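Local coordinates for malonyl acyl carrier protein transacylase (Streptococcus pneumoniae, PDB 3IM8), which probably catalyses the transfer of the malonyl group from malonyl-CoA to holo-acyl carrier protein, a step of fatty acid synthesis, at residues Pro225-Thr230 and Ile258-Glu263. Residues are numbered along the deposited sequence; the frame is centred on the assembly and turned at random.
Sequences PLVGNT and IGVMQE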
loop_
_atom_site.group_PDB
_atom_site.type_symbol
_atom_site.label_atom_id
_atom_site.label_comp_id
_atom_site.label_asym_id
_atom_site.label_seq_id
_atom_site.Cartn_x
_atom_site.Cartn_y
_atom_site.Cartn_z
ATOM N N PRO A 225 14.112 -7.534 7.285
ATOM C CA PRO A 225 13.843 -7.810 5.898
ATOM C C PRO A 225 12.475 -7.238 5.502
ATOM O O PRO A 225 11.522 -7.300 6.299
ATOM C CB PRO A 225 13.843 -9.339 5.808
ATOM C CG PRO A 225 14.574 -9.826 7.099
ATOM C CD PRO A 225 14.285 -8.747 8.110
ATOM N N LEU A 226 12.419 -6.663 4.300
ATOM C CA LEU A 226 11.182 -6.119 3.683
ATOM C C LEU A 226 10.906 -6.880 2.381
ATOM O O LEU A 226 11.798 -7.028 1.564
ATOM C CB LEU A 226 11.333 -4.626 3.401
ATOM C CG LEU A 226 10.170 -3.931 2.648
ATOM C CD1 LEU A 226 10.101 -2.510 3.049
ATOM C CD2 LEU A 226 10.338 -3.954 1.130
ATOM N N VAL A 227 9.680 -7.391 2.207
ATOM C CA VAL A 227 9.253 -8.047 0.970
ATOM C C VAL A 227 8.620 -7.011 0.038
ATOM O O VAL A 227 7.564 -6.444 0.344
ATOM C CB VAL A 227 8.303 -9.225 1.273
ATOM C CG1 VAL A 227 7.898 -9.935 0.008
ATOM C CG2 VAL A 227 8.993 -10.221 2.232
ATOM N N GLY A 228 9.273 -6.724 -1.091
ATOM C CA GLY A 228 8.784 -5.666 -1.974
ATOM C C GLY A 228 7.601 -6.044 -2.839
ATOM O O GLY A 228 7.437 -7.190 -3.238
ATOM N N ASN A 229 6.774 -5.054 -3.151
ATOM C CA ASN A 229 5.559 -5.229 -3.953
ATOM C C ASN A 229 5.828 -5.727 -5.374
ATOM O O ASN A 229 5.093 -6.574 -5.928
ATOM C CB ASN A 229 4.833 -3.868 -4.039
ATOM C CG ASN A 229 4.067 -3.497 -2.757
ATOM O OD1 ASN A 229 3.892 -4.303 -1.792
ATOM N ND2 ASN A 229 3.583 -2.293 -2.755
ATOM N N THR A 230 6.894 -5.182 -5.958
ATOM C CA THR A 230 7.150 -5.335 -7.398
ATOM C C THR A 230 7.661 -6.745 -7.705
ATOM O O THR A 230 7.046 -7.480 -8.529
ATOM C CB THR A 230 8.100 -4.220 -7.922
ATOM O OG1 THR A 230 7.589 -2.947 -7.528
ATOM C CG2 THR A 230 8.246 -4.295 -9.415
ATOM N N ILE A 258 3.086 -12.579 0.548
ATOM C CA ILE A 258 2.658 -13.298 1.759
ATOM C C ILE A 258 3.237 -14.729 1.756
ATOM O O ILE A 258 3.605 -15.267 2.813
ATOM C CB ILE A 258 1.120 -13.371 1.905
ATOM C CG1 ILE A 258 0.473 -11.988 2.066
ATOM C CG2 ILE A 258 0.759 -14.229 3.151
ATOM C CD1 ILE A 258 0.886 -11.242 3.348
ATOM N N GLY A 259 3.315 -15.337 0.578
ATOM C CA GLY A 259 4.019 -16.644 0.398
ATOM C C GLY A 259 5.520 -16.660 0.716
ATOM O O GLY A 259 6.003 -17.591 1.333
ATOM N N VAL A 260 6.265 -15.630 0.293
ATOM C CA VAL A 260 7.624 -15.404 0.757
ATOM C C VAL A 260 7.727 -15.286 2.298
ATOM O O VAL A 260 8.662 -15.862 2.907
ATOM C CB VAL A 260 8.275 -14.146 0.073
ATOM C CG1 VAL A 260 9.573 -13.712 0.779
ATOM C CG2 VAL A 260 8.541 -14.416 -1.431
ATOM N N MET A 261 6.820 -14.538 2.938
ATOM C CA MET A 261 6.862 -14.484 4.394
ATOM C C MET A 261 6.536 -15.862 5.051
ATOM O O MET A 261 7.201 -16.263 5.979
ATOM C CB MET A 261 5.957 -13.362 4.957
ATOM C CG MET A 261 6.267 -12.005 4.392
ATOM S SD MET A 261 5.001 -10.850 4.838
ATOM C CE MET A 261 5.968 -9.457 5.292
ATOM N N GLN A 262 5.521 -16.570 4.578
ATOM C CA GLN A 262 5.230 -17.937 5.099
ATOM C C GLN A 262 6.409 -18.893 4.903
ATOM O O GLN A 262 6.784 -19.591 5.844
ATOM C CB GLN A 262 3.936 -18.519 4.514
ATOM C CG GLN A 262 2.794 -17.570 4.775
ATOM C CD GLN A 262 1.480 -18.193 4.542
ATOM O OE1 GLN A 262 1.059 -18.350 3.405
ATOM N NE2 GLN A 262 0.809 -18.579 5.636
ATOM N N GLU A 263 7.028 -18.877 3.725
ATOM C CA GLU A 263 8.314 -19.590 3.551
ATOM C C GLU A 263 9.431 -19.119 4.490
ATOM O O GLU A 263 10.242 -19.950 4.909
ATOM C CB GLU A 263 8.810 -19.549 2.104
ATOM C CG GLU A 263 8.110 -20.508 1.165
ATOM C CD GLU A 263 8.488 -22.004 1.405
ATOM O OE1 GLU A 263 7.539 -22.814 1.519
ATOM O OE2 GLU A 263 9.699 -22.356 1.495
#
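With CG1 of Val227 turned anti to the backbone N (chi1 -178°), its CG2 branch lies anti to the carbonyl carbon and reaches the helix turn at Val260 and Met261. Val260 answers with its own CG1, likewise anti to its N (chi1 167°), and the two methyls meet at 3.8 Å from Val227 CG2 to Val260 CG1. The same Val227 methyl also touches Met261, whose CG methylene lies 3.9 Å from Val227 CG2, so one branch serves both helix residues. The two valine side chains lie alongside each other, pointing in opposing senses, whereas Met261 runs obliquely to Val227. Compact, branched valines suit backbones whose CA atoms stand 7.5 Å apart at Val227 and Val260. Met261 starts off to one side; its long, unbranched chain, bent about the CG-SD bond, lets it touch both Val227 and nearby strands. No hydrogen bond joins the segments; the contact is purely apolar. It joins the loop between helices 204-215 and 240-247 to helix 254-263 beside the parallel sheet: Val227 is hydrogen-bonded through its backbone to Val86, Val227 and Met261 both touch Met85 of strand 85-88, and Met261 reaches Ala5 and Leu7 of the adjacent strand 4-8.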